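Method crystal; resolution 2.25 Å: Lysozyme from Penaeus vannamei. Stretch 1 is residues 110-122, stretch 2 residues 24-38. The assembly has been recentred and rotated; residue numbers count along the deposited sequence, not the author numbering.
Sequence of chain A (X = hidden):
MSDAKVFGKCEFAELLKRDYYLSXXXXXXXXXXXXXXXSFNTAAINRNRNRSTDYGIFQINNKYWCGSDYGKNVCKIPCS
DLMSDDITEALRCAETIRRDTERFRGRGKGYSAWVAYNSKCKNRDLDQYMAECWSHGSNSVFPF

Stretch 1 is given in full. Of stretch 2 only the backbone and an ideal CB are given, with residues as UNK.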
# COMPACT_ATOMS: atom_id res chain seq x y z
N GLY A 110 -5.52 -2.84 11.12
CA GLY A 110 -4.89 -3.47 9.94
C GLY A 110 -3.84 -2.58 9.29
O GLY A 110 -2.77 -3.10 8.88
N TYR A 111 -4.09 -1.28 9.21
CA TYR A 111 -3.18 -0.38 8.45
C TYR A 111 -1.95 0.01 9.28
O TYR A 111 -1.05 0.62 8.69
CB TYR A 111 -3.93 0.86 7.97
CG TYR A 111 -5.06 0.58 7.02
CD1 TYR A 111 -4.83 0.22 5.71
CD2 TYR A 111 -6.38 0.76 7.41
CE1 TYR A 111 -5.87 0.00 4.81
CE2 TYR A 111 -7.43 0.54 6.53
CZ TYR A 111 -7.17 0.17 5.22
OH TYR A 111 -8.22 -0.02 4.35
N SER A 112 -1.91 -0.35 10.56
CA SER A 112 -0.81 0.03 11.49
C SER A 112 0.50 -0.68 11.10
O SER A 112 1.53 -0.32 11.66
CB SER A 112 -1.18 -0.20 12.93
OG SER A 112 -1.23 -1.57 13.26
N ALA A 113 0.47 -1.59 10.11
CA ALA A 113 1.66 -2.26 9.51
C ALA A 113 2.49 -1.25 8.70
O ALA A 113 3.68 -1.55 8.44
CB ALA A 113 1.23 -3.41 8.64
N TRP A 114 1.92 -0.10 8.35
CA TRP A 114 2.59 0.96 7.55
C TRP A 114 3.05 2.12 8.44
O TRP A 114 2.19 2.72 9.13
CB TRP A 114 1.66 1.46 6.44
CG TRP A 114 1.60 0.55 5.27
CD1 TRP A 114 2.42 0.58 4.17
CD2 TRP A 114 0.67 -0.53 5.06
NE1 TRP A 114 2.07 -0.42 3.31
CE2 TRP A 114 0.99 -1.10 3.81
CE3 TRP A 114 -0.41 -1.05 5.77
CZ2 TRP A 114 0.29 -2.18 3.28
CZ3 TRP A 114 -1.10 -2.12 5.25
CH2 TRP A 114 -0.76 -2.67 4.02
N VAL A 115 4.34 2.46 8.34
CA VAL A 115 4.96 3.62 9.05
C VAL A 115 4.22 4.89 8.61
O VAL A 115 3.85 5.67 9.50
CB VAL A 115 6.48 3.67 8.81
CG1 VAL A 115 7.15 4.81 9.56
CG2 VAL A 115 7.15 2.36 9.20
N ALA A 116 3.93 5.06 7.32
CA ALA A 116 3.23 6.28 6.81
C ALA A 116 1.83 6.37 7.43
O ALA A 116 1.37 7.51 7.68
CB ALA A 116 3.17 6.30 5.30
N TYR A 117 1.17 5.23 7.64
CA TYR A 117 -0.21 5.21 8.19
C TYR A 117 -0.16 5.75 9.62
O TYR A 117 -0.98 6.61 9.96
CB TYR A 117 -0.87 3.82 8.13
CG TYR A 117 -2.21 3.81 8.83
CD1 TYR A 117 -3.35 4.31 8.22
CD2 TYR A 117 -2.31 3.38 10.15
CE1 TYR A 117 -4.56 4.35 8.88
CE2 TYR A 117 -3.52 3.41 10.82
CZ TYR A 117 -4.65 3.89 10.19
OH TYR A 117 -5.84 3.91 10.85
N ASN A 118 0.81 5.29 10.40
CA ASN A 118 0.94 5.59 11.85
C ASN A 118 1.26 7.08 12.01
O ASN A 118 0.74 7.69 12.96
CB ASN A 118 1.95 4.64 12.51
CG ASN A 118 1.46 3.21 12.54
OD1 ASN A 118 0.26 2.95 12.60
ND2 ASN A 118 2.39 2.26 12.50
N SER A 119 2.03 7.69 11.09
CA SER A 119 2.49 9.09 11.24
C SER A 119 1.55 10.07 10.52
O SER A 119 1.42 11.19 11.00
CB SER A 119 3.90 9.24 10.77
OG SER A 119 4.02 8.62 9.51
N LYS A 120 0.94 9.69 9.40
CA LYS A 120 0.31 10.69 8.50
C LYS A 120 -1.20 10.47 8.31
O LYS A 120 -1.87 11.42 7.85
CB LYS A 120 1.03 10.68 7.16
CG LYS A 120 2.47 11.16 7.24
CD LYS A 120 2.55 12.65 7.27
CE LYS A 120 3.81 13.16 7.93
NZ LYS A 120 5.00 12.47 7.37
N CYS A 121 -1.73 9.27 8.58
CA CYS A 121 -3.09 8.91 8.13
C CYS A 121 -3.98 8.51 9.31
O CYS A 121 -5.19 8.77 9.22
CB CYS A 121 -3.01 7.79 7.11
SG CYS A 121 -1.91 8.14 5.72
N LYS A 122 -3.45 7.88 10.36
CA LYS A 122 -4.25 7.39 11.50
C LYS A 122 -4.88 8.59 12.22
O LYS A 122 -4.15 9.53 12.56
CB LYS A 122 -3.42 6.59 12.51
CG LYS A 122 -4.25 6.10 13.69
CD LYS A 122 -3.53 5.17 14.65
CE LYS A 122 -2.10 5.57 14.97
NZ LYS A 122 -1.73 5.25 16.37
N UNK A 24 -15.13 3.53 -0.02
CA UNK A 24 -14.58 4.87 0.31
C UNK A 24 -13.59 4.77 1.47
O UNK A 24 -12.53 5.44 1.40
CB UNK A 24 -15.70 5.85 0.67
N UNK A 25 -13.92 3.99 2.50
CA UNK A 25 -13.04 3.75 3.67
C UNK A 25 -11.73 3.15 3.18
O UNK A 25 -10.65 3.60 3.60
CB UNK A 25 -13.70 2.82 4.69
N UNK A 26 -11.81 2.10 2.37
CA UNK A 26 -10.60 1.45 1.82
C UNK A 26 -9.84 2.52 1.05
O UNK A 26 -8.61 2.69 1.34
CB UNK A 26 -10.94 0.26 0.92
N UNK A 27 -10.54 3.22 0.15
CA UNK A 27 -9.86 4.14 -0.82
C UNK A 27 -9.13 5.24 -0.04
O UNK A 27 -7.88 5.37 -0.21
CB UNK A 27 -10.86 4.76 -1.79
N UNK A 28 -9.82 5.96 0.86
CA UNK A 28 -9.18 7.12 1.55
C UNK A 28 -7.91 6.63 2.27
O UNK A 28 -6.89 7.36 2.27
CB UNK A 28 -10.14 7.77 2.55
N UNK A 29 -7.96 5.41 2.82
CA UNK A 29 -6.82 4.82 3.56
C UNK A 29 -5.71 4.45 2.55
O UNK A 29 -4.54 4.72 2.86
CB UNK A 29 -7.26 3.59 4.36
N UNK A 30 -6.03 3.82 1.42
CA UNK A 30 -4.95 3.36 0.51
C UNK A 30 -4.30 4.59 -0.15
O UNK A 30 -3.05 4.64 -0.25
CB UNK A 30 -5.49 2.40 -0.55
N UNK A 31 -5.10 5.58 -0.56
CA UNK A 31 -4.56 6.83 -1.19
C UNK A 31 -3.54 7.49 -0.23
O UNK A 31 -2.39 7.86 -0.66
CB UNK A 31 -5.69 7.81 -1.52
N UNK A 32 -3.95 7.68 1.03
CA UNK A 32 -3.12 8.35 2.06
C UNK A 32 -1.80 7.57 2.23
O UNK A 32 -0.70 8.23 2.22
CB UNK A 32 -3.87 8.44 3.39
N UNK A 33 -1.91 6.24 2.39
CA UNK A 33 -0.74 5.35 2.61
C UNK A 33 0.18 5.46 1.39
O UNK A 33 1.40 5.70 1.63
CB UNK A 33 -1.17 3.90 2.83
N UNK A 34 -0.36 5.35 0.17
CA UNK A 34 0.44 5.45 -1.08
C UNK A 34 1.13 6.81 -1.18
O UNK A 34 2.31 6.85 -1.62
CB UNK A 34 -0.45 5.23 -2.31
N UNK A 35 0.41 7.90 -0.89
CA UNK A 35 1.02 9.25 -0.99
C UNK A 35 2.33 9.22 -0.19
O UNK A 35 3.41 9.51 -0.76
CB UNK A 35 0.08 10.34 -0.47
N UNK A 36 2.25 8.83 1.09
CA UNK A 36 3.34 9.08 2.07
C UNK A 36 4.33 7.92 2.07
O UNK A 36 5.43 8.16 2.54
CB UNK A 36 2.77 9.28 3.48
N UNK A 37 3.99 6.75 1.49
CA UNK A 37 4.98 5.66 1.38
C UNK A 37 5.81 5.88 0.11
O UNK A 37 7.01 5.61 0.19
CB UNK A 37 4.30 4.29 1.35
N UNK A 38 5.24 6.38 -0.99
CA UNK A 38 5.91 6.26 -2.31
C UNK A 38 5.64 7.42 -3.27
O UNK A 38 6.17 7.34 -4.39
CB UNK A 38 5.47 4.96 -2.99

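Phi and psi from 24 to 37 are helical, and this helix crosses helix 115-121 at 103°, its axis coming within 8.6 Å. At 24, 27, 28, 31 and 34 the ideal CB has nothing of stretch 1 within 5.5 Å, so stretch 1 sets no preference there; the residues are Asn24, Ile27, Lys28, Val31 and Ala34, and none touches it.

Position 25 points sideways and would suit many side chains; it is Asp25, whose O accepts a hydrogen bond from the side chain at 29. At 26 the CA-to-CB bond points away, yet the ideal CB lies 4.4 Å from Tyr111 OH, so a small or polar group fits. The residue is Asp26, its OD1 3.8 Å from Tyr111 OH, too far for a hydrogen bond.

Position 29 points toward stretch 1, its ideal CB 3.5 Å from Tyr111 CZ. A CB on the ring face suits a medium-sized side chain, polar or apolar. It is Asn29: CB sits 3.9 Å from the centroid of the Tyr111 ring, a CH-pi contact, while OD1 meets the edge of Tyr117, 3.5 Å from its CE1.

At 30 the bond points sideways, so only a long side chain could reach Tyr111 and Trp114; a large apolar or aromatic one would suit. Trp30 does so: the edge of Tyr111 meets its face (planes at 79°), and its own edge points to the face of Trp114 (81°, offset).

Position 32 is nearly decided by the visible atoms, since its ideal CB is 3.1 Å from Cys121 SG, tight for anything but a bonded partner. Cys32 SG bonds Cys121 SG at 2.1 Å, with chi3 of -91°.

From 33, which points sideways, Trp114 CG is 5.0 Å and Tyr117 CB 5.3 Å from the ideal CB, suggesting a branched or longer aliphatic. Ile33 places CG2 over the five-membered ring of Trp114 (3.8 Å to the centroid) and CD1 3.5 Å from Tyr111 CD1.

Position 35 points sideways, free of stretch 1; it is Glu35. Position 36 points toward stretch 1, its ideal CB 3.5 Å from Ala116 CB and 4.2 Å from Lys120 CG, favouring an apolar side chain. Phe36 packs CB 3.7 Å from Ala116 CB and takes Lys120 CB over its ring face.

At 37 the helix start of stretch 1 offers the NH of Ala116, so an acceptor of sufficient length suits. Glu37 OE1 accepts from Ala116 N at 3.0 Å (163°), and a water bridges OE1 to Val115 N. Position 38, out of reach, is Ser38.

Stretch 2, residues 24-38: NDDIKNWVCIAEFES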
# COMPACT_ATOMS: atom_id res chain seq x y z
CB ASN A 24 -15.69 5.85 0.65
CG ASN A 24 -16.44 6.30 -0.58
OD1 ASN A 24 -16.10 5.94 -1.71
ND2 ASN A 24 -17.49 7.06 -0.37
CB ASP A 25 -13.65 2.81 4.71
CG ASP A 25 -12.81 2.83 5.98
OD1 ASP A 25 -12.85 3.88 6.67
OD2 ASP A 25 -12.04 1.86 6.23
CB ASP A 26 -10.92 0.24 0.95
CG ASP A 26 -11.35 -1.00 1.72
OD1 ASP A 26 -11.64 -0.88 2.95
OD2 ASP A 26 -11.41 -2.07 1.08
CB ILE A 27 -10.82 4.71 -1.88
CG1 ILE A 27 -11.23 3.63 -2.90
CG2 ILE A 27 -10.21 5.92 -2.57
CD1 ILE A 27 -12.42 4.01 -3.74
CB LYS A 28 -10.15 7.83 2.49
CG LYS A 28 -10.61 7.04 3.70
CD LYS A 28 -11.81 7.68 4.35
CE LYS A 28 -12.08 7.19 5.76
NZ LYS A 28 -13.32 7.83 6.27
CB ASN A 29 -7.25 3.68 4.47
CG ASN A 29 -7.83 4.18 5.78
OD1 ASN A 29 -7.14 4.85 6.53
ND2 ASN A 29 -9.10 3.92 6.04
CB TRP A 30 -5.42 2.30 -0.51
CG TRP A 30 -5.73 0.95 0.07
CD1 TRP A 30 -6.88 0.23 -0.14
CD2 TRP A 30 -4.89 0.13 0.91
NE1 TRP A 30 -6.82 -0.97 0.52
CE2 TRP A 30 -5.62 -1.06 1.18
CE3 TRP A 30 -3.61 0.26 1.47
CZ2 TRP A 30 -5.12 -2.09 1.98
CZ3 TRP A 30 -3.12 -0.74 2.27
CH2 TRP A 30 -3.86 -1.91 2.51
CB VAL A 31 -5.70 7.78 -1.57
CG1 VAL A 31 -5.20 9.16 -1.96
CG2 VAL A 31 -6.57 7.19 -2.69
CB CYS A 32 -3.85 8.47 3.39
SG CYS A 32 -2.95 9.52 4.55
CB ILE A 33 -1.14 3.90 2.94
CG1 ILE A 33 -1.78 3.84 4.32
CG2 ILE A 33 0.07 2.96 2.84
CD1 ILE A 33 -2.56 2.58 4.57
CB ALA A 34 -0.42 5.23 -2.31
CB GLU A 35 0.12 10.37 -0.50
CG GLU A 35 0.66 11.73 -0.92
CD GLU A 35 -0.05 12.96 -0.42
OE1 GLU A 35 0.66 13.91 -0.14
OE2 GLU A 35 -1.30 12.98 -0.32
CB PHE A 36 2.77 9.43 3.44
CG PHE A 36 1.99 10.72 3.38
CD1 PHE A 36 2.65 11.92 3.21
CD2 PHE A 36 0.61 10.72 3.43
CE1 PHE A 36 1.94 13.12 3.14
CE2 PHE A 36 -0.11 11.91 3.35
CZ PHE A 36 0.56 13.11 3.19
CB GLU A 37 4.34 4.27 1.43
CG GLU A 37 3.77 3.92 2.77
CD GLU A 37 4.79 3.51 3.81
OE1 GLU A 37 4.40 3.27 4.97
OE2 GLU A 37 5.96 3.39 3.44
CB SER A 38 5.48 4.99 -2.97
OG SER A 38 4.11 5.08 -3.35
O HOH W 1 5.75 1.20 5.99
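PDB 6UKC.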